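Local structure of tannase (Lactobacillus plantarum, 3WA7) at residues 99-104 with 459-464; 206-211 with 393-398; 216-221 with 423-428. The protein is a tannase (EC 3.1.1.20) of the alpha/beta-hydrolase fold, hydrolysing galloyl ester bonds of tannins. All blocks are in the same frame, centred on the assembly; numbering follows the deposited sequence. Where two conformers were deposited one is given.

Contact 1: residues 99-104 with 459-464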
loop_
_atom_site.group_PDB
_atom_site.type_symbol
_atom_site.label_atom_id
_atom_site.label_comp_id
_atom_site.label_asym_id
_atom_site.label_seq_id
_atom_site.Cartn_x
_atom_site.Cartn_y
_atom_site.Cartn_z
ATOM N N GLN A 99 -1.058 11.050 -15.733
ATOM C CA GLN A 99 -1.344 12.215 -16.559
ATOM C C GLN A 99 -1.098 13.493 -15.758
ATOM O O GLN A 99 -0.393 14.398 -16.207
ATOM C CB GLN A 99 -2.794 12.179 -17.040
ATOM C CG GLN A 99 -3.077 11.112 -18.083
ATOM C CD GLN A 99 -4.545 11.049 -18.456
ATOM O OE1 GLN A 99 -5.310 11.967 -18.158
ATOM N NE2 GLN A 99 -4.946 9.968 -19.117
ATOM N N GLN A 100 -1.682 13.557 -14.567
ATOM C CA GLN A 100 -1.535 14.724 -13.705
ATOM C C GLN A 100 -0.098 14.917 -13.233
ATOM O O GLN A 100 0.364 16.046 -13.058
ATOM C CB GLN A 100 -2.467 14.600 -12.495
ATOM C CG GLN A 100 -3.949 14.676 -12.842
ATOM C CD GLN A 100 -4.315 15.967 -13.546
ATOM O OE1 GLN A 100 -3.910 17.051 -13.127
ATOM N NE2 GLN A 100 -5.093 15.858 -14.619
ATOM N N ALA A 101 0.608 13.810 -13.026
ATOM C CA ALA A 101 1.994 13.865 -12.575
ATOM C C ALA A 101 2.879 14.501 -13.647
ATOM O O ALA A 101 3.750 15.311 -13.344
ATOM C CB ALA A 101 2.493 12.457 -12.246
ATOM N N LEU A 102 2.647 14.129 -14.900
ATOM C CA LEU A 102 3.421 14.674 -16.010
ATOM C C LEU A 102 3.161 16.171 -16.123
ATOM O O LEU A 102 4.079 16.962 -16.348
ATOM C CB LEU A 102 3.031 13.969 -17.312
ATOM C CG LEU A 102 3.501 12.515 -17.394
ATOM C CD1 LEU A 102 2.863 11.823 -18.593
ATOM C CD2 LEU A 102 5.024 12.484 -17.484
ATOM N N LYS A 103 1.899 16.548 -15.957
ATOM C CA LYS A 103 1.489 17.946 -16.016
ATOM C C LYS A 103 2.167 18.733 -14.892
ATOM O O LYS A 103 2.487 19.915 -15.045
ATOM C CB LYS A 103 -0.038 18.035 -15.879
ATOM C CG LYS A 103 -0.609 19.443 -15.969
ATOM C CD LYS A 103 -2.130 19.406 -15.941
ATOM C CE LYS A 103 -2.732 20.799 -16.064
ATOM N NZ LYS A 103 -2.344 21.670 -14.918
ATOM N N ARG A 104 2.398 18.057 -13.768
ATOM C CA ARG A 104 3.028 18.661 -12.597
ATOM C C ARG A 104 4.554 18.727 -12.716
ATOM O O ARG A 104 5.222 19.313 -11.863
ATOM C CB ARG A 104 2.654 17.865 -11.346
ATOM C CG ARG A 104 2.954 18.562 -10.034
ATOM C CD ARG A 104 1.884 19.593 -9.704
ATOM N NE ARG A 104 2.003 20.068 -8.328
ATOM C CZ ARG A 104 0.985 20.524 -7.606
ATOM N NH1 ARG A 104 -0.234 20.570 -8.126
ATOM N NH2 ARG A 104 1.184 20.925 -6.358
ATOM N N ASP A 459 -3.491 17.435 -2.993
ATOM C CA ASP A 459 -2.754 17.426 -1.734
ATOM C C ASP A 459 -1.485 16.576 -1.847
ATOM O O ASP A 459 -0.448 16.931 -1.294
ATOM C CB ASP A 459 -3.627 16.882 -0.599
ATOM C CG ASP A 459 -4.767 17.815 -0.235
ATOM O OD1 ASP A 459 -5.580 17.443 0.638
ATOM O OD2 ASP A 459 -4.850 18.920 -0.808
ATOM N N LEU A 460 -1.568 15.454 -2.559
ATOM C CA LEU A 460 -0.401 14.592 -2.727
ATOM C C LEU A 460 0.723 15.340 -3.432
ATOM O O LEU A 460 1.862 15.320 -2.982
ATOM C CB LEU A 460 -0.754 13.338 -3.534
ATOM C CG LEU A 460 0.433 12.445 -3.927
ATOM C CD1 LEU A 460 1.139 11.927 -2.678
ATOM C CD2 LEU A 460 -0.057 11.288 -4.786
ATOM N N PHE A 461 0.397 16.005 -4.537
ATOM C CA PHE A 461 1.401 16.748 -5.293
ATOM C C PHE A 461 1.911 17.962 -4.509
ATOM O O PHE A 461 3.061 18.375 -4.668
ATOM C CB PHE A 461 0.830 17.183 -6.650
ATOM C CG PHE A 461 0.559 16.037 -7.602
ATOM C CD1 PHE A 461 -0.042 16.274 -8.836
ATOM C CD2 PHE A 461 0.899 14.727 -7.268
ATOM C CE1 PHE A 461 -0.302 15.225 -9.723
ATOM C CE2 PHE A 461 0.642 13.669 -8.151
ATOM C CZ PHE A 461 0.041 13.922 -9.379
ATOM N N SER A 462 1.058 18.527 -3.660
ATOM C CA SER A 462 1.461 19.670 -2.844
ATOM C C SER A 462 2.506 19.189 -1.839
ATOM O O SER A 462 3.488 19.883 -1.561
ATOM C CB SER A 462 0.255 20.254 -2.102
ATOM O OG SER A 462 0.654 21.305 -1.239
ATOM N N TRP A 463 2.286 17.991 -1.300
ATOM C CA TRP A 463 3.213 17.391 -0.341
ATOM C C TRP A 463 4.541 17.107 -1.040
ATOM O O TRP A 463 5.609 17.415 -0.512
ATOM C CB TRP A 463 2.623 16.089 0.212
ATOM C CG TRP A 463 3.543 15.300 1.108
ATOM C CD1 TRP A 463 3.920 15.610 2.385
ATOM C CD2 TRP A 463 4.179 14.054 0.795
ATOM N NE1 TRP A 463 4.749 14.632 2.888
ATOM C CE2 TRP A 463 4.924 13.666 1.933
ATOM C CE3 TRP A 463 4.191 13.226 -0.335
ATOM C CZ2 TRP A 463 5.676 12.482 1.971
ATOM C CZ3 TRP A 463 4.939 12.048 -0.297
ATOM C CH2 TRP A 463 5.670 11.690 0.852
ATOM N N ILE A 464 4.477 16.520 -2.231
ATOM C CA ILE A 464 5.691 16.216 -2.976
ATOM C C ILE A 464 6.491 17.487 -3.279
ATOM O O ILE A 464 7.696 17.541 -3.034
ATOM C CB ILE A 464 5.367 15.480 -4.301
ATOM C CG1 ILE A 464 4.835 14.074 -3.988
ATOM C CG2 ILE A 464 6.615 15.403 -5.181
ATOM C CD1 ILE A 464 4.483 13.253 -5.213
#
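Phe461 reaches across from helix 457-468 to the C-terminal end of helix 95-103. It meets Gln100, Ala101 and Arg104 there. CG of Phe461 stands anti to the carbonyl carbon, beside the backbone N. The far end of the ring, CE1 and CZ, meets Gln100 and Ala101, while CD1 and CB meet Arg104. Phe461 CE1 lies 3.5 Å from Gln100 O, and Phe461 CZ lies 3.7 Å from Ala101 N. The CB of Gln100 is 3.6 Å from Phe461 CE1, while its amide turns off from helix 457-468. The methyl of Ala101, 4.0 Å from Phe461 CZ, adds an apolar touch.

Arg104 follows a different path. Its CG is anti to the backbone N (chi1 -166°), and the chain then bends at chi2 (79°). CB, CG and CD pass by Phe461 CD1, and Arg104 CD lies 3.9 Å from it. The guanidinium ends over the CB of Phe461, not over its ring. Phe461 CB sits 3.4 Å above the centre of one guanidinium face. The guanidinium and ring planes are 65° apart, so the two groups are not stacked. Arg104 NH2 comes 3.6 Å from Ser462 N at the helix backbone. The charge of Arg104 is met one helical turn beyond Phe461, where NE forms a salt bridge with Asp465. Tyr106 also meets the Phe461 ring edge-to-face.

Two helices are thus joined by an inserted phenylalanine and an arginine that lies over its CB and pairs with Asp465. Both helices pack against strands of the central sheet, as helices do in the alpha/beta-hydrolase fold.

Contact 2: residues 206-211 with 393-398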
loop_
_atom_site.group_PDB
_atom_site.type_symbol
_atom_site.label_atom_id
_atom_site.label_comp_id
_atom_site.label_asym_id
_atom_site.label_seq_id
_atom_site.Cartn_x
_atom_site.Cartn_y
_atom_site.Cartn_z
ATOM N N ILE A 206 -2.134 -2.436 2.961
ATOM C CA ILE A 206 -2.536 -3.672 3.615
ATOM C C ILE A 206 -1.236 -4.381 3.973
ATOM O O ILE A 206 -0.721 -5.191 3.203
ATOM C CB ILE A 206 -3.383 -4.541 2.666
ATOM C CG1 ILE A 206 -4.605 -3.747 2.194
ATOM C CG2 ILE A 206 -3.827 -5.815 3.376
ATOM C CD1 ILE A 206 -5.582 -3.380 3.309
ATOM N N HIS A 207 -0.706 -4.038 5.145
ATOM C CA HIS A 207 0.560 -4.585 5.625
ATOM C C HIS A 207 0.441 -5.100 7.060
ATOM O O HIS A 207 -0.651 -5.119 7.628
ATOM C CB HIS A 207 1.632 -3.497 5.572
ATOM C CG HIS A 207 1.454 -2.429 6.608
ATOM N ND1 HIS A 207 0.415 -1.522 6.577
ATOM C CD2 HIS A 207 2.156 -2.160 7.733
ATOM C CE1 HIS A 207 0.486 -0.741 7.641
ATOM N NE2 HIS A 207 1.533 -1.107 8.359
ATOM N N ASN A 208 1.572 -5.497 7.645
ATOM C CA ASN A 208 1.597 -6.030 9.013
ATOM C C ASN A 208 0.588 -7.179 9.053
ATOM O O ASN A 208 -0.190 -7.339 10.003
ATOM C CB ASN A 208 1.224 -4.922 10.010
ATOM C CG ASN A 208 1.563 -5.282 11.444
ATOM O OD1 ASN A 208 2.336 -6.205 11.697
ATOM N ND2 ASN A 208 0.994 -4.541 12.391
ATOM N N LEU A 209 0.631 -7.990 7.999
ATOM C CA LEU A 209 -0.285 -9.108 7.816
ATOM C C LEU A 209 -0.373 -10.125 8.949
ATOM O O LEU A 209 -1.463 -10.617 9.249
ATOM C CB LEU A 209 0.046 -9.822 6.498
ATOM C CG LEU A 209 0.116 -8.902 5.272
ATOM C CD1 LEU A 209 0.511 -9.717 4.047
ATOM C CD2 LEU A 209 -1.232 -8.208 5.049
ATOM N N GLU A 210 0.754 -10.432 9.583
ATOM C CA GLU A 210 0.772 -11.418 10.658
ATOM C C GLU A 210 0.101 -10.924 11.940
ATOM O O GLU A 210 -0.051 -11.684 12.894
ATOM C CB GLU A 210 2.211 -11.857 10.967
ATOM C CG GLU A 210 3.070 -10.791 11.626
ATOM C CD GLU A 210 3.832 -9.940 10.628
ATOM O OE1 GLU A 210 3.280 -9.641 9.549
ATOM O OE2 GLU A 210 4.987 -9.564 10.932
ATOM N N HIS A 211 -0.300 -9.655 11.962
ATOM C CA HIS A 211 -0.968 -9.101 13.136
ATOM C C HIS A 211 -2.299 -8.461 12.745
ATOM O O HIS A 211 -3.010 -7.923 13.597
ATOM C CB HIS A 211 -0.086 -8.050 13.814
ATOM C CG HIS A 211 1.257 -8.568 14.228
ATOM N ND1 HIS A 211 2.437 -8.029 13.765
ATOM C CD2 HIS A 211 1.605 -9.585 15.052
ATOM C CE1 HIS A 211 3.454 -8.694 14.282
ATOM N NE2 HIS A 211 2.977 -9.643 15.067
ATOM N N ALA A 393 10.468 -9.990 6.951
ATOM C CA ALA A 393 11.100 -9.263 5.859
ATOM C C ALA A 393 10.142 -8.423 5.017
ATOM O O ALA A 393 10.534 -7.377 4.492
ATOM C CB ALA A 393 11.856 -10.241 4.957
ATOM N N ILE A 394 8.894 -8.861 4.876
ATOM C CA ILE A 394 7.954 -8.090 4.067
ATOM C C ILE A 394 7.018 -7.200 4.881
ATOM O O ILE A 394 6.051 -6.656 4.348
ATOM C CB ILE A 394 7.107 -8.990 3.131
ATOM C CG1 ILE A 394 6.173 -9.886 3.942
ATOM C CG2 ILE A 394 8.024 -9.813 2.238
ATOM C CD1 ILE A 394 5.129 -10.574 3.077
ATOM N N ASN A 395 7.316 -7.050 6.167
ATOM C CA ASN A 395 6.519 -6.193 7.040
ATOM C C ASN A 395 7.305 -4.886 7.190
ATOM O O ASN A 395 8.403 -4.877 7.744
ATOM C CB ASN A 395 6.337 -6.849 8.415
ATOM C CG ASN A 395 5.382 -6.073 9.315
ATOM O OD1 ASN A 395 5.132 -4.887 9.100
ATOM N ND2 ASN A 395 4.856 -6.741 10.340
ATOM N N PRO A 396 6.760 -3.769 6.684
ATOM C CA PRO A 396 7.459 -2.485 6.790
ATOM C C PRO A 396 7.903 -2.147 8.217
ATOM O O PRO A 396 8.971 -1.578 8.424
ATOM C CB PRO A 396 6.431 -1.488 6.256
ATOM C CG PRO A 396 5.679 -2.296 5.245
ATOM C CD PRO A 396 5.480 -3.612 5.971
ATOM N N LEU A 397 7.078 -2.508 9.195
ATOM C CA LEU A 397 7.375 -2.221 10.594
ATOM C C LEU A 397 8.688 -2.813 11.105
ATOM O O LEU A 397 9.343 -2.225 11.966
ATOM C CB LEU A 397 6.228 -2.712 11.483
ATOM C CG LEU A 397 4.817 -2.193 11.191
ATOM C CD1 LEU A 397 3.873 -2.708 12.271
ATOM C CD2 LEU A 397 4.800 -0.670 11.158
ATOM N N SER A 398 9.063 -3.976 10.580
ATOM C CA SER A 398 10.286 -4.656 10.997
ATOM C C SER A 398 11.527 -3.775 10.902
ATOM O O SER A 398 12.431 -3.870 11.729
ATOM C CB SER A 398 10.504 -5.911 10.144
ATOM O OG SER A 398 9.448 -6.834 10.322
HETATM O O HOH W 1 3.254 -7.338 6.304
#
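Asn395 and Asn208 meet through their side-chain amides, at the polar centre of the contact. Asn395 CG stands anti to its backbone N (chi1 -173°), which places it 3.8 Å from Asn208 CA. Asn395 ND2 donates to Asn208 OD1 at 2.9 Å and to Glu210 OE2 at 2.9 Å. The second bond is the straighter, at 163°, and meets the oxygen from above the carboxylate plane. Asn208 OD1 also accepts from His211 ND1 at 2.8 Å. The two donors reach that oxygen from opposite faces of its carbonyl plane. Asn395 OD1 stays in its own segment and caps Leu397 N. An alanine in place of Asn395 would probably leave Glu210 OE2 and Asn208 OD1 without this shared donor and Leu397 N without its cap.

A water adds a bridge. It accepts from Leu209 N and donates weakly to Ile394 O.

Van der Waals packing adds to this. His207 CB lies 3.9 Å from Pro396 CD. The Leu397 methyl CD1 is set against the Asn208 amide, whose ND2 bonds to Tyr268.

The buried contact joins the start of helix 209-220 to the loop between helices 388-393 and 398-401. Helices 425-436 and 164-174 both pack on His207.

Contact 3: residues 216-221 with 423-428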
loop_
_atom_site.group_PDB
_atom_site.type_symbol
_atom_site.label_atom_id
_atom_site.label_comp_id
_atom_site.label_asym_id
_atom_site.label_seq_id
_atom_site.Cartn_x
_atom_site.Cartn_y
_atom_site.Cartn_z
ATOM N N TYR A 216 -8.105 -6.696 13.305
ATOM C CA TYR A 216 -9.443 -6.704 12.734
ATOM C C TYR A 216 -10.497 -7.067 13.770
ATOM O O TYR A 216 -11.571 -6.465 13.806
ATOM C CB TYR A 216 -9.532 -7.685 11.561
ATOM C CG TYR A 216 -10.562 -7.279 10.525
ATOM C CD1 TYR A 216 -10.309 -6.227 9.643
ATOM C CD2 TYR A 216 -11.802 -7.916 10.453
ATOM C CE1 TYR A 216 -11.265 -5.814 8.712
ATOM C CE2 TYR A 216 -12.769 -7.511 9.524
ATOM C CZ TYR A 216 -12.493 -6.461 8.661
ATOM O OH TYR A 216 -13.441 -6.051 7.751
ATOM N N GLU A 217 -10.194 -8.053 14.607
ATOM C CA GLU A 217 -11.143 -8.474 15.625
ATOM C C GLU A 217 -11.215 -7.506 16.799
ATOM O O GLU A 217 -12.255 -7.392 17.445
ATOM C CB GLU A 217 -10.820 -9.893 16.089
ATOM C CG GLU A 217 -10.960 -10.908 14.965
ATOM C CD GLU A 217 -12.223 -10.690 14.144
ATOM O OE1 GLU A 217 -13.319 -10.612 14.736
ATOM O OE2 GLU A 217 -12.125 -10.597 12.904
ATOM N N TRP A 218 -10.120 -6.809 17.089
ATOM C CA TRP A 218 -10.166 -5.819 18.154
ATOM C C TRP A 218 -11.209 -4.793 17.712
ATOM O O TRP A 218 -12.010 -4.307 18.511
ATOM C CB TRP A 218 -8.820 -5.112 18.319
ATOM C CG TRP A 218 -8.939 -3.833 19.106
ATOM C CD1 TRP A 218 -9.069 -3.711 20.462
ATOM C CD2 TRP A 218 -9.035 -2.507 18.572
ATOM N NE1 TRP A 218 -9.247 -2.389 20.803
ATOM C CE2 TRP A 218 -9.231 -1.630 19.662
ATOM C CE3 TRP A 218 -8.981 -1.976 17.276
ATOM C CZ2 TRP A 218 -9.373 -0.248 19.496
ATOM C CZ3 TRP A 218 -9.124 -0.597 17.110
ATOM C CH2 TRP A 218 -9.317 0.249 18.217
ATOM N N GLN A 219 -11.199 -4.480 16.421
ATOM C CA GLN A 219 -12.128 -3.502 15.874
ATOM C C GLN A 219 -13.561 -3.990 15.671
ATOM O O GLN A 219 -14.514 -3.294 16.033
ATOM C CB GLN A 219 -11.596 -2.969 14.546
ATOM C CG GLN A 219 -12.479 -1.892 13.920
ATOM C CD GLN A 219 -11.811 -1.223 12.738
ATOM O OE1 GLN A 219 -10.666 -0.784 12.833
ATOM N NE2 GLN A 219 -12.524 -1.134 11.620
ATOM N N PHE A 220 -13.723 -5.188 15.119
ATOM C CA PHE A 220 -15.066 -5.686 14.828
ATOM C C PHE A 220 -15.682 -6.751 15.727
ATOM O O PHE A 220 -16.778 -7.232 15.443
ATOM C CB PHE A 220 -15.128 -6.156 13.367
ATOM C CG PHE A 220 -15.090 -5.030 12.366
ATOM C CD1 PHE A 220 -14.018 -4.892 11.484
ATOM C CD2 PHE A 220 -16.134 -4.112 12.296
ATOM C CE1 PHE A 220 -13.991 -3.853 10.545
ATOM C CE2 PHE A 220 -16.115 -3.071 11.361
ATOM C CZ PHE A 220 -15.042 -2.945 10.484
ATOM N N ASN A 221 -15.006 -7.125 16.808
ATOM C CA ASN A 221 -15.584 -8.123 17.698
ATOM C C ASN A 221 -16.932 -7.602 18.185
ATOM O O ASN A 221 -17.059 -6.429 18.537
ATOM C CB ASN A 221 -14.669 -8.386 18.893
ATOM C CG ASN A 221 -15.287 -9.338 19.895
ATOM O OD1 ASN A 221 -15.758 -8.924 20.955
ATOM N ND2 ASN A 221 -15.305 -10.626 19.556
ATOM N N SER A 423 -8.199 -3.143 9.748
ATOM C CA SER A 423 -8.502 -2.245 10.858
ATOM C C SER A 423 -7.781 -0.909 10.753
ATOM O O SER A 423 -6.669 -0.827 10.230
ATOM C CB SER A 423 -8.125 -2.899 12.190
ATOM O OG SER A 423 -8.232 -1.962 13.251
ATOM N N PHE A 424 -8.429 0.137 11.260
ATOM C CA PHE A 424 -7.851 1.475 11.274
ATOM C C PHE A 424 -6.568 1.434 12.095
ATOM O O PHE A 424 -5.667 2.239 11.891
ATOM C CB PHE A 424 -8.822 2.465 11.921
ATOM C CG PHE A 424 -10.118 2.609 11.182
ATOM C CD1 PHE A 424 -11.329 2.355 11.819
ATOM C CD2 PHE A 424 -10.126 3.001 9.846
ATOM C CE1 PHE A 424 -12.537 2.490 11.131
ATOM C CE2 PHE A 424 -11.323 3.138 9.150
ATOM C CZ PHE A 424 -12.531 2.884 9.793
ATOM N N ALA A 425 -6.501 0.486 13.028
ATOM C CA ALA A 425 -5.328 0.342 13.888
ATOM C C ALA A 425 -4.051 0.087 13.097
ATOM O O ALA A 425 -2.973 0.520 13.495
ATOM C CB ALA A 425 -5.548 -0.792 14.884
ATOM N N ILE A 426 -4.176 -0.623 11.978
ATOM C CA ILE A 426 -3.023 -0.945 11.147
ATOM C C ILE A 426 -2.290 0.297 10.613
ATOM O O ILE A 426 -1.092 0.453 10.842
ATOM C CB ILE A 426 -3.442 -1.890 9.989
ATOM C CG1 ILE A 426 -3.818 -3.263 10.563
ATOM C CG2 ILE A 426 -2.321 -2.024 8.969
ATOM C CD1 ILE A 426 -2.679 -3.974 11.299
ATOM N N PRO A 427 -2.987 1.190 9.887
ATOM C CA PRO A 427 -2.256 2.368 9.403
ATOM C C PRO A 427 -1.851 3.305 10.550
ATOM O O PRO A 427 -0.840 4.002 10.469
ATOM C CB PRO A 427 -3.240 3.016 8.426
ATOM C CG PRO A 427 -4.581 2.602 8.964
ATOM C CD PRO A 427 -4.354 1.156 9.341
ATOM N N ILE A 428 -2.635 3.315 11.624
ATOM C CA ILE A 428 -2.311 4.170 12.760
ATOM C C ILE A 428 -1.005 3.718 13.420
ATOM O O ILE A 428 -0.180 4.545 13.807
ATOM C CB ILE A 428 -3.462 4.172 13.798
ATOM C CG1 ILE A 428 -4.680 4.890 13.199
ATOM C CG2 ILE A 428 -3.013 4.866 15.080
ATOM C CD1 ILE A 428 -5.949 4.767 14.028
#
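Gln219 reaches from helix 209-220 to Ser423 and Phe424, at the start of helix 425-436. Gln219 CB lies 3.7 Å from Ser423 OG. CG is anti to the backbone N (chi1 -178°) and lies over the centre of the Phe220 ring in its own helix. The chain stays extended to CD, which comes equally close to Ser423 OG and Phe424 CD1. At the tip, OE1 accepts two hydrogen bonds. Ser423 OG donates to Gln219 OE1 at 2.7 Å, from above the carbonyl plane. Phe424 N donates to the same Gln219 OE1 at 2.9 Å, in that plane and on a lone pair. Gln219 OE1 also lies 3.4 Å from Phe424 CD1. The other tip atom, NE2, meets both CD1 and CE1 of Phe424. The amide and the Phe424 ring are turned only 18° apart.

Ser423 is used twice. Its OG gives its proton to Gln219 OE1, and Ser423 OG accepts from Ala425 N at 3.0 Å. The hydroxyl gets there with OG anti to the backbone N (chi1 171°).

Trp218 and Tyr216 add ring-edge contacts to Ser423. Trp218 CE3 comes to 4.1 Å from Ser423 OG, while CZ3 touches the methyl of Ala425. Trp218 NE1 bonds to Gly288 O. Tyr216 turns the CD1 edge of its ring to Ser423 N, and its OH bonds to the carbonyl O of Arg420 and the backbone N of Met342 and Lys343.

Ser423 makes a capping bond of the ST-turn kind ahead of the helix, with its hydroxyl tied in turn to a glutamine from another helix. The capped helix leads into edge strand 440-444 of the hydrolase sheet.

How the contacts relate
Contacts 2 and 3 are neighbours, with centres about 14 Å apart. They share helix 209-220: contact 2 uses its start and contact 3 its end. They touch where His207 CE1 meets Ile426 CG2 at 3.4 Å, and their segments alternate along the chain. Contact 1 stands apart. Its centre is about 28 Å from that of contact 2 and about 31 Å from that of contact 3, and the loop it closes contains both. Contacts 1 and 3 lie on opposite sides of the chain's centre. Ser163, Asp419 and His451 probably form the catalytic triad. Ile206 of contact 2 bonds to Ser163 through the backbone, and Phe424 of contact 3 lies near the triad without touching it.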